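Local coordinates for protein phosphodiesterase (Candida albicans, PDB 6CPU) that belongs to the 3'5'-cyclic nucleotide phosphodiesterase family, a largely helical protein of the HD superfamily that carries zinc and magnesium ions, at residues H217-A222 with T467-V472; S473-M478 with D509-E514; S209-A214 with V231-L236. All coordinates share one frame; numbering follows the deposited sequence.

Contact 1: residues H217-A222 with T467-V472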
loop_
_atom_site.group_PDB
_atom_site.type_symbol
_atom_site.label_atom_id
_atom_site.label_comp_id
_atom_site.label_asym_id
_atom_site.label_seq_id
_atom_site.Cartn_x
_atom_site.Cartn_y
_atom_site.Cartn_z
ATOM N N HIS A 217 -12.392 -14.637 -5.462
ATOM C CA HIS A 217 -12.421 -14.476 -6.926
ATOM C C HIS A 217 -11.085 -14.023 -7.513
ATOM O O HIS A 217 -10.453 -13.104 -6.985
ATOM C CB HIS A 217 -13.450 -13.429 -7.325
ATOM C CG HIS A 217 -14.867 -13.903 -7.249
ATOM N ND1 HIS A 217 -15.567 -13.963 -6.063
ATOM C CD2 HIS A 217 -15.719 -14.326 -8.214
ATOM C CE1 HIS A 217 -16.793 -14.396 -6.302
ATOM N NE2 HIS A 217 -16.909 -14.623 -7.599
ATOM N N TRP A 218 -10.673 -14.628 -8.629
ATOM C CA TRP A 218 -9.550 -14.083 -9.408
ATOM C C TRP A 218 -9.940 -12.739 -10.009
ATOM O O TRP A 218 -9.091 -11.865 -10.193
ATOM C CB TRP A 218 -9.073 -15.040 -10.512
ATOM C CG TRP A 218 -7.968 -14.437 -11.317
ATOM C CD1 TRP A 218 -8.032 -14.004 -12.605
ATOM C CD2 TRP A 218 -6.651 -14.120 -10.851
ATOM N NE1 TRP A 218 -6.822 -13.468 -12.988
ATOM C CE2 TRP A 218 -5.957 -13.532 -11.928
ATOM C CE3 TRP A 218 -5.980 -14.312 -9.637
ATOM C CZ2 TRP A 218 -4.630 -13.117 -11.822
ATOM C CZ3 TRP A 218 -4.659 -13.899 -9.535
ATOM C CH2 TRP A 218 -4.000 -13.316 -10.621
ATOM N N SER A 219 -11.221 -12.562 -10.317
ATOM C CA SER A 219 -11.735 -11.262 -10.730
ATOM C C SER A 219 -11.978 -10.405 -9.476
ATOM O O SER A 219 -13.104 -10.046 -9.155
ATOM C CB SER A 219 -13.020 -11.426 -11.544
ATOM O OG SER A 219 -13.344 -10.229 -12.237
ATOM N N PHE A 220 -10.892 -10.067 -8.788
ATOM C CA PHE A 220 -10.965 -9.375 -7.508
ATOM C C PHE A 220 -11.519 -7.976 -7.727
ATOM O O PHE A 220 -10.878 -7.165 -8.411
ATOM C CB PHE A 220 -9.564 -9.316 -6.900
ATOM C CG PHE A 220 -9.508 -8.711 -5.516
ATOM C CD1 PHE A 220 -10.272 -9.224 -4.488
ATOM C CD2 PHE A 220 -8.650 -7.647 -5.240
ATOM C CE1 PHE A 220 -10.211 -8.672 -3.210
ATOM C CE2 PHE A 220 -8.581 -7.094 -3.970
ATOM C CZ PHE A 220 -9.357 -7.609 -2.949
ATOM N N PRO A 221 -12.714 -7.679 -7.166
ATOM C CA PRO A 221 -13.412 -6.450 -7.504
ATOM C C PRO A 221 -12.887 -5.259 -6.698
ATOM O O PRO A 221 -13.661 -4.553 -6.047
ATOM C CB PRO A 221 -14.859 -6.768 -7.127
ATOM C CG PRO A 221 -14.711 -7.645 -5.932
ATOM C CD PRO A 221 -13.492 -8.488 -6.203
ATOM N N ALA A 222 -11.576 -5.024 -6.784
ATOM C CA ALA A 222 -10.905 -4.030 -5.941
ATOM C C ALA A 222 -11.592 -2.678 -5.965
ATOM O O ALA A 222 -11.672 -2.009 -4.937
ATOM C CB ALA A 222 -9.453 -3.877 -6.363
ATOM N N THR A 467 -3.716 -9.555 -16.462
ATOM C CA THR A 467 -4.118 -10.953 -16.252
ATOM C C THR A 467 -5.469 -11.130 -15.531
ATOM O O THR A 467 -5.945 -12.255 -15.381
ATOM C CB THR A 467 -3.058 -11.756 -15.465
ATOM O OG1 THR A 467 -3.053 -11.364 -14.085
ATOM C CG2 THR A 467 -1.662 -11.569 -16.053
ATOM N N ARG A 468 -6.073 -10.038 -15.070
ATOM C CA ARG A 468 -7.430 -10.098 -14.523
ATOM C C ARG A 468 -8.418 -10.142 -15.677
ATOM O O ARG A 468 -8.112 -9.647 -16.767
ATOM C CB ARG A 468 -7.765 -8.858 -13.691
ATOM C CG ARG A 468 -6.818 -8.571 -12.529
ATOM C CD ARG A 468 -6.898 -9.607 -11.434
ATOM N NE ARG A 468 -6.190 -9.151 -10.230
ATOM C CZ ARG A 468 -6.123 -9.840 -9.091
ATOM N NH1 ARG A 468 -6.716 -11.029 -8.978
ATOM N NH2 ARG A 468 -5.454 -9.346 -8.047
ATOM N N PRO A 469 -9.628 -10.675 -15.432
ATOM C CA PRO A 469 -10.673 -10.598 -16.455
ATOM C C PRO A 469 -10.916 -9.184 -16.981
ATOM O O PRO A 469 -10.740 -8.192 -16.264
ATOM C CB PRO A 469 -11.902 -11.154 -15.736
ATOM C CG PRO A 469 -11.323 -12.161 -14.803
ATOM C CD PRO A 469 -10.045 -11.519 -14.301
ATOM N N LEU A 470 -11.336 -9.121 -18.237
ATOM C CA LEU A 470 -11.357 -7.895 -19.027
ATOM C C LEU A 470 -11.945 -6.657 -18.354
ATOM O O LEU A 470 -11.340 -5.588 -18.418
ATOM C CB LEU A 470 -12.097 -8.156 -20.349
ATOM C CG LEU A 470 -12.111 -7.050 -21.405
ATOM C CD1 LEU A 470 -10.706 -6.583 -21.760
ATOM C CD2 LEU A 470 -12.834 -7.551 -22.651
ATOM N N ARG A 471 -13.112 -6.785 -17.722
ATOM C CA ARG A 471 -13.782 -5.623 -17.144
ATOM C C ARG A 471 -12.953 -4.996 -16.013
ATOM O O ARG A 471 -12.809 -3.770 -15.939
ATOM C CB ARG A 471 -15.156 -6.012 -16.604
ATOM C CG ARG A 471 -16.069 -4.834 -16.297
ATOM C CD ARG A 471 -17.405 -5.339 -15.765
ATOM N NE ARG A 471 -17.186 -6.163 -14.580
ATOM C CZ ARG A 471 -16.934 -5.686 -13.362
ATOM N NH1 ARG A 471 -16.894 -4.377 -13.133
ATOM N NH2 ARG A 471 -16.726 -6.530 -12.363
ATOM N N VAL A 472 -12.429 -5.847 -15.139
ATOM C CA VAL A 472 -11.608 -5.395 -14.010
ATOM C C VAL A 472 -10.283 -4.844 -14.532
ATOM O O VAL A 472 -9.777 -3.843 -14.022
ATOM C CB VAL A 472 -11.338 -6.545 -13.015
ATOM C CG1 VAL A 472 -10.336 -6.120 -11.941
ATOM C CG2 VAL A 472 -12.641 -7.009 -12.374
#

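Contact 2: residues S473-M478 with D509-E514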
loop_
_atom_site.group_PDB
_atom_site.type_symbol
_atom_site.label_atom_id
_atom_site.label_comp_id
_atom_site.label_asym_id
_atom_site.label_seq_id
_atom_site.Cartn_x
_atom_site.Cartn_y
_atom_site.Cartn_z
ATOM N N SER A 473 -9.727 -5.509 -15.546
ATOM C CA SER A 473 -8.461 -5.094 -16.144
ATOM C C SER A 473 -8.582 -3.698 -16.708
ATOM O O SER A 473 -7.665 -2.891 -16.568
ATOM C CB SER A 473 -8.026 -6.091 -17.226
ATOM O OG SER A 473 -6.716 -5.819 -17.705
ATOM N N ALA A 474 -9.723 -3.399 -17.323
ATOM C CA ALA A 474 -9.975 -2.078 -17.887
ATOM C C ALA A 474 -10.121 -1.000 -16.818
ATOM O O ALA A 474 -9.690 0.129 -17.023
ATOM C CB ALA A 474 -11.224 -2.097 -18.758
ATOM N N GLN A 475 -10.755 -1.337 -15.699
ATOM C CA GLN A 475 -10.914 -0.378 -14.591
ATOM C C GLN A 475 -9.542 0.063 -14.080
ATOM O O GLN A 475 -9.319 1.240 -13.842
ATOM C CB GLN A 475 -11.712 -1.002 -13.444
ATOM C CG GLN A 475 -13.194 -1.182 -13.737
ATOM C CD GLN A 475 -13.940 -1.820 -12.585
ATOM O OE1 GLN A 475 -13.440 -2.744 -11.940
ATOM N NE2 GLN A 475 -15.145 -1.347 -12.334
ATOM N N TRP A 476 -8.638 -0.895 -13.924
ATOM C CA TRP A 476 -7.254 -0.612 -13.517
ATOM C C TRP A 476 -6.531 0.263 -14.540
ATOM O O TRP A 476 -5.820 1.188 -14.177
ATOM C CB TRP A 476 -6.474 -1.910 -13.315
ATOM C CG TRP A 476 -6.758 -2.592 -12.016
ATOM C CD1 TRP A 476 -7.374 -3.801 -11.826
ATOM C CD2 TRP A 476 -6.430 -2.104 -10.717
ATOM N NE1 TRP A 476 -7.447 -4.092 -10.484
ATOM C CE2 TRP A 476 -6.877 -3.066 -9.781
ATOM C CE3 TRP A 476 -5.806 -0.944 -10.251
ATOM C CZ2 TRP A 476 -6.717 -2.898 -8.406
ATOM C CZ3 TRP A 476 -5.645 -0.784 -8.876
ATOM C CH2 TRP A 476 -6.109 -1.750 -7.977
ATOM N N ALA A 477 -6.720 -0.031 -15.828
ATOM C CA ALA A 477 -6.100 0.757 -16.891
ATOM C C ALA A 477 -6.500 2.218 -16.810
ATOM O O ALA A 477 -5.693 3.115 -17.060
ATOM C CB ALA A 477 -6.464 0.189 -18.261
ATOM N N MET A 478 -7.759 2.457 -16.472
ATOM C CA MET A 478 -8.265 3.796 -16.298
ATOM C C MET A 478 -7.594 4.559 -15.146
ATOM O O MET A 478 -7.207 5.717 -15.304
ATOM C CB MET A 478 -9.771 3.737 -16.049
ATOM C CG MET A 478 -10.387 5.064 -15.684
ATOM S SD MET A 478 -12.160 5.033 -15.975
ATOM C CE MET A 478 -12.601 6.664 -15.406
ATOM N N ASP A 509 -14.508 11.607 -11.045
ATOM C CA ASP A 509 -15.749 10.838 -11.021
ATOM C C ASP A 509 -15.443 9.388 -10.699
ATOM O O ASP A 509 -14.317 8.909 -10.887
ATOM C CB ASP A 509 -16.473 10.930 -12.368
ATOM C CG ASP A 509 -17.077 12.295 -12.609
ATOM O OD1 ASP A 509 -17.213 13.070 -11.644
ATOM O OD2 ASP A 509 -17.428 12.598 -13.765
ATOM N N ASP A 510 -16.463 8.683 -10.221
ATOM C CA ASP A 510 -16.337 7.266 -9.915
ATOM C C ASP A 510 -15.869 6.522 -11.146
ATOM O O ASP A 510 -16.193 6.904 -12.264
ATOM C CB ASP A 510 -17.679 6.691 -9.450
ATOM C CG ASP A 510 -18.225 7.402 -8.227
ATOM O OD1 ASP A 510 -17.418 8.000 -7.478
ATOM O OD2 ASP A 510 -19.460 7.376 -8.023
ATOM N N VAL A 511 -15.085 5.476 -10.931
ATOM C CA VAL A 511 -14.673 4.588 -11.999
ATOM C C VAL A 511 -15.920 3.828 -12.451
ATOM O O VAL A 511 -16.631 3.282 -11.613
ATOM C CB VAL A 511 -13.596 3.598 -11.519
ATOM C CG1 VAL A 511 -13.329 2.528 -12.573
ATOM C CG2 VAL A 511 -12.308 4.348 -11.162
ATOM N N PRO A 512 -16.196 3.791 -13.770
ATOM C CA PRO A 512 -17.415 3.088 -14.208
ATOM C C PRO A 512 -17.397 1.589 -13.933
ATOM O O PRO A 512 -16.336 0.966 -13.957
ATOM C CB PRO A 512 -17.450 3.347 -15.718
ATOM C CG PRO A 512 -16.624 4.572 -15.916
ATOM C CD PRO A 512 -15.533 4.474 -14.893
ATOM N N HIS A 513 -18.574 1.020 -13.677
ATOM C CA HIS A 513 -18.702 -0.418 -13.463
ATOM C C HIS A 513 -18.561 -1.206 -14.769
ATOM O O HIS A 513 -17.960 -2.277 -14.788
ATOM C CB HIS A 513 -20.043 -0.749 -12.804
ATOM C CG HIS A 513 -20.160 -2.174 -12.358
ATOM N ND1 HIS A 513 -19.870 -2.580 -11.073
ATOM C CD2 HIS A 513 -20.528 -3.292 -13.030
ATOM C CE1 HIS A 513 -20.056 -3.884 -10.971
ATOM N NE2 HIS A 513 -20.454 -4.340 -12.146
ATOM N N GLU A 514 -19.118 -0.671 -15.855
ATOM C CA GLU A 514 -19.206 -1.402 -17.112
ATOM C C GLU A 514 -18.110 -1.000 -18.092
ATOM O O GLU A 514 -17.836 0.189 -18.284
ATOM C CB GLU A 514 -20.575 -1.174 -17.769
ATOM C CG GLU A 514 -21.778 -1.499 -16.889
ATOM C CD GLU A 514 -21.843 -2.955 -16.440
ATOM O OE1 GLU A 514 -21.179 -3.830 -17.044
ATOM O OE2 GLU A 514 -22.578 -3.223 -15.467
#

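Contact 3: residues S209-A214 with V231-L236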
loop_
_atom_site.group_PDB
_atom_site.type_symbol
_atom_site.label_atom_id
_atom_site.label_comp_id
_atom_site.label_asym_id
_atom_site.label_seq_id
_atom_site.Cartn_x
_atom_site.Cartn_y
_atom_site.Cartn_z
ATOM N N SER A 209 -18.674 -11.689 5.262
ATOM C CA SER A 209 -18.825 -12.874 4.421
ATOM C C SER A 209 -18.621 -12.529 2.942
ATOM O O SER A 209 -17.933 -13.245 2.241
ATOM C CB SER A 209 -20.184 -13.545 4.635
ATOM O OG SER A 209 -20.290 -14.683 3.786
ATOM N N GLN A 210 -19.186 -11.418 2.488
ATOM C CA GLN A 210 -19.005 -10.991 1.100
ATOM C C GLN A 210 -17.524 -10.798 0.779
ATOM O O GLN A 210 -17.064 -11.144 -0.307
ATOM C CB GLN A 210 -19.769 -9.705 0.812
ATOM C CG GLN A 210 -21.273 -9.889 0.780
ATOM C CD GLN A 210 -22.036 -8.592 0.644
ATOM O OE1 GLN A 210 -21.574 -7.524 1.052
ATOM N NE2 GLN A 210 -23.229 -8.682 0.071
ATOM N N LEU A 211 -16.776 -10.249 1.734
ATOM C CA LEU A 211 -15.350 -10.010 1.520
ATOM C C LEU A 211 -14.568 -11.316 1.409
ATOM O O LEU A 211 -13.613 -11.394 0.633
ATOM C CB LEU A 211 -14.781 -9.079 2.604
ATOM C CG LEU A 211 -15.391 -7.667 2.586
ATOM C CD1 LEU A 211 -14.817 -6.789 3.697
ATOM C CD2 LEU A 211 -15.260 -6.962 1.235
ATOM N N CYS A 212 -14.987 -12.351 2.141
ATOM C CA CYS A 212 -14.396 -13.680 1.999
ATOM C C CYS A 212 -14.495 -14.152 0.551
ATOM O O CYS A 212 -13.493 -14.553 -0.039
ATOM C CB CYS A 212 -15.086 -14.686 2.913
ATOM S SG CYS A 212 -14.816 -14.456 4.676
ATOM N N TYR A 213 -15.695 -14.078 -0.016
ATOM C CA TYR A 213 -15.928 -14.481 -1.414
ATOM C C TYR A 213 -15.256 -13.567 -2.429
ATOM O O TYR A 213 -14.799 -14.052 -3.460
ATOM C CB TYR A 213 -17.421 -14.619 -1.733
ATOM C CG TYR A 213 -18.008 -15.876 -1.148
ATOM C CD1 TYR A 213 -18.620 -15.868 0.108
ATOM C CD2 TYR A 213 -17.912 -17.087 -1.827
ATOM C CE1 TYR A 213 -19.129 -17.030 0.661
ATOM C CE2 TYR A 213 -18.416 -18.251 -1.283
ATOM C CZ TYR A 213 -19.033 -18.217 -0.047
ATOM O OH TYR A 213 -19.535 -19.383 0.493
ATOM N N ALA A 214 -15.210 -12.262 -2.163
ATOM C CA ALA A 214 -14.411 -11.343 -3.007
ATOM C C ALA A 214 -12.940 -11.784 -3.054
ATOM O O ALA A 214 -12.360 -11.954 -4.137
ATOM C CB ALA A 214 -14.546 -9.899 -2.518
ATOM N N VAL A 231 -9.043 -3.265 4.317
ATOM C CA VAL A 231 -8.382 -3.636 5.572
ATOM C C VAL A 231 -8.797 -5.050 5.968
ATOM O O VAL A 231 -7.949 -5.900 6.312
ATOM C CB VAL A 231 -8.729 -2.643 6.705
ATOM C CG1 VAL A 231 -8.310 -3.178 8.079
ATOM C CG2 VAL A 231 -8.068 -1.302 6.438
ATOM N N TYR A 232 -10.100 -5.309 5.927
ATOM C CA TYR A 232 -10.586 -6.638 6.315
ATOM C C TYR A 232 -10.110 -7.721 5.353
ATOM O O TYR A 232 -9.787 -8.816 5.784
ATOM C CB TYR A 232 -12.101 -6.677 6.435
ATOM C CG TYR A 232 -12.555 -7.895 7.205
ATOM C CD1 TYR A 232 -13.021 -9.033 6.544
ATOM C CD2 TYR A 232 -12.496 -7.917 8.594
ATOM C CE1 TYR A 232 -13.433 -10.159 7.252
ATOM C CE2 TYR A 232 -12.911 -9.034 9.312
ATOM C CZ TYR A 232 -13.375 -10.153 8.637
ATOM O OH TYR A 232 -13.781 -11.277 9.353
ATOM N N CYS A 233 -10.074 -7.418 4.054
ATOM C CA CYS A 233 -9.502 -8.341 3.076
ATOM C C CYS A 233 -8.067 -8.741 3.411
ATOM O O CYS A 233 -7.708 -9.918 3.322
ATOM C CB CYS A 233 -9.552 -7.757 1.667
ATOM S SG CYS A 233 -11.222 -7.572 0.979
ATOM N N VAL A 234 -7.242 -7.771 3.799
ATOM C CA VAL A 234 -5.883 -8.077 4.207
ATOM C C VAL A 234 -5.891 -9.008 5.427
ATOM O O VAL A 234 -5.136 -9.973 5.477
ATOM C CB VAL A 234 -5.079 -6.803 4.528
ATOM C CG1 VAL A 234 -3.693 -7.163 5.049
ATOM C CG2 VAL A 234 -4.940 -5.931 3.290
ATOM N N TYR A 235 -6.751 -8.721 6.397
ATOM C CA TYR A 235 -6.854 -9.559 7.585
ATOM C C TYR A 235 -7.184 -11.012 7.196
ATOM O O TYR A 235 -6.544 -11.941 7.671
ATOM C CB TYR A 235 -7.888 -8.993 8.573
ATOM C CG TYR A 235 -8.426 -10.034 9.521
ATOM C CD1 TYR A 235 -7.630 -10.567 10.527
ATOM C CD2 TYR A 235 -9.720 -10.533 9.376
ATOM C CE1 TYR A 235 -8.124 -11.551 11.388
ATOM C CE2 TYR A 235 -10.217 -11.505 10.229
ATOM C CZ TYR A 235 -9.414 -12.014 11.227
ATOM O OH TYR A 235 -9.932 -12.990 12.067
ATOM N N LEU A 236 -8.163 -11.195 6.319
ATOM C CA LEU A 236 -8.548 -12.536 5.869
ATOM C C LEU A 236 -7.360 -13.304 5.293
ATOM O O LEU A 236 -7.114 -14.460 5.647
ATOM C CB LEU A 236 -9.662 -12.451 4.821
ATOM C CG LEU A 236 -11.022 -12.021 5.352
ATOM C CD1 LEU A 236 -11.977 -11.764 4.202
ATOM C CD2 LEU A 236 -11.585 -13.051 6.327
#

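Contact 1: residues H217-A222 with T467-V472
Arg468 lies across one face of the Trp218 indole, and the two side chains run at about a right angle. The guanidinium carbon CZ sits 4.3 Å from the centroid of the six-membered ring, only 8° off its normal, so this is a cation-pi contact. The two flat groups are not parallel; their planes are 41° apart. NH1 is the guanidinium atom nearest the ring, 3.4 Å from Trp218 CE3. The same NH1 donates to the main-chain carbonyl of Trp218, with N to O at 2.8 Å, in a bent bond. Phe220 CB lies over the opposite face of the guanidinium, toward its rim, 3.9 Å from Arg468 NH1.

Trp218 CG is anti to the backbone N (chi1 178°), and the indole beyond it reaches segment 467-472. At the ring edge, NE1 gives a nearly straight bond of 2.8 Å to Thr467 O, which lies in the ring plane. Pro469 CD meets Trp218 CD1 obliquely at 3.6 Å, and Pro469 CG lies against Ser219 CB. Val472 CG2 is 3.3 Å from Ser219 OG, which is hydrogen-bonded to Asp309.

Asp281 forms a salt bridge with Arg468 NH2, and Gln284 accepts from NH1. The Arg468 side chain is about 11 Å from the bound zinc ion. The contact joins the loop between helices 205-216 and 227-242 to the start of helix 470-495, beside helices 276-292 and 552-569.

Contact 2: residues S473-M478 with D509-E514
Gln475 and Met478, about one turn apart on helix 470-495, meet Val511 and Pro512. This is a helix-to-loop contact within the helical phosphodiesterase fold. The loop leads on to helix 515-521, and Glu514 occupies the N-cap position of the latter.

The tight part is around Pro512. Met478 has CG anti to the backbone N (chi1 173°), and its chain is extended from there. The Met478 and Pro512 side chains cross at about a right angle. SD lies 3.6 Å from Pro512 CD, and CE lies 3.7 Å from the same carbon. Both atoms therefore press on the ring at its CD corner. Val511 points its side chain to the helix, where its CG1 touches Gln475 and, more loosely, Met478. CG1 is 3.9 Å from Gln475 CG, while Met478 SD is 4.4 Å from Val511 CG1. The Gln475 and Val511 side chains pass each other at a slant. Ile518 of helix 515-521 touches both Gln475 and Pro512, so this part is closed in by a third element.

The solvent side is thinner. Asp509 and Asp510 are exposed and take no part in the contact. His513 is exposed too, and its side chain starts away from the helix. It adds little more than its CA, which is 3.8 Å from Gln475 NE2.

One hydrogen bond joins the two segments. The Gln475 amide donates to the main-chain carbonyl of Pro512, with the donor tilted from the carbonyl plane. NE2 is 3.1 Å from Pro512 O, the N-H...O angle is 177°, and the oxygen lies within 1° of the amide plane.

Contact 3: residues S209-A214 with V231-L236
Leu211 is the main contact residue of helix 209-214 and lies against three residues of helix 231-236. Its two methyl groups part over the other helix. CD1 reaches Tyr232 CB at 3.9 Å. Tyr232 CG is anti to its backbone N (chi1 -164°), and the ring beyond it meets Leu211 CD1 obliquely through Tyr232 CD1. Leu211 CD2 rests 4.1 Å from Cys233 SG. Behind them, Leu211 CB is 4.2 Å from Leu236 CD1.

Leu236 answers from the other helix. Its CD1 comes down on the backbone, 3.7 Å from Cys212 N. Its CD2 is 3.9 Å from Cys212 SG. Cys212 thus meets both branches of the leucine. The side-chain contacts are all apolar; both cysteine sulfurs pack against leucine methyls.

A second shell surrounds these groups. One face of the Tyr232 ring has Tyr235 CD2 over it, toward the rim. The Tyr232 hydroxyl is hydrogen-bonded to the carbonyl oxygen of Thr318. Leu225, from the loop between the two helices, also touches Leu211.

The axes of segments 209-214 and 231-236 approach to 9.7 Å and cross at -66°, consistent with a short contact. Helices 205-216 and 227-242 are consecutive in the chain. Farther out, Val231 and Val234, which take no part in the contact, face helices 253-264 and 276-292, so helix 227-242 lies between those two helices and helix 205-216.

How the contacts relate
Contacts 1 and 3 bury all or nearly all of the residues that touch, while contact 2 has an exposed edge. Contacts 1 and 2 share helix 470-495: contact 1 uses its start and contact 2 its next turns. They meet directly, for Arg471 NH1 probably hydrogen-bonds to His513 O and Ala222 CB packs on Trp476. Contact 3 joins two helices, and the loop that follows the first of them supplies contact 1; Phe220 packs there on the Ala214 carbonyl. Contacts 2 and 3 do not touch. The chemistry differs accordingly: charged and aromatic in contact 1, mixed in contact 2, apolar side chains in contact 3.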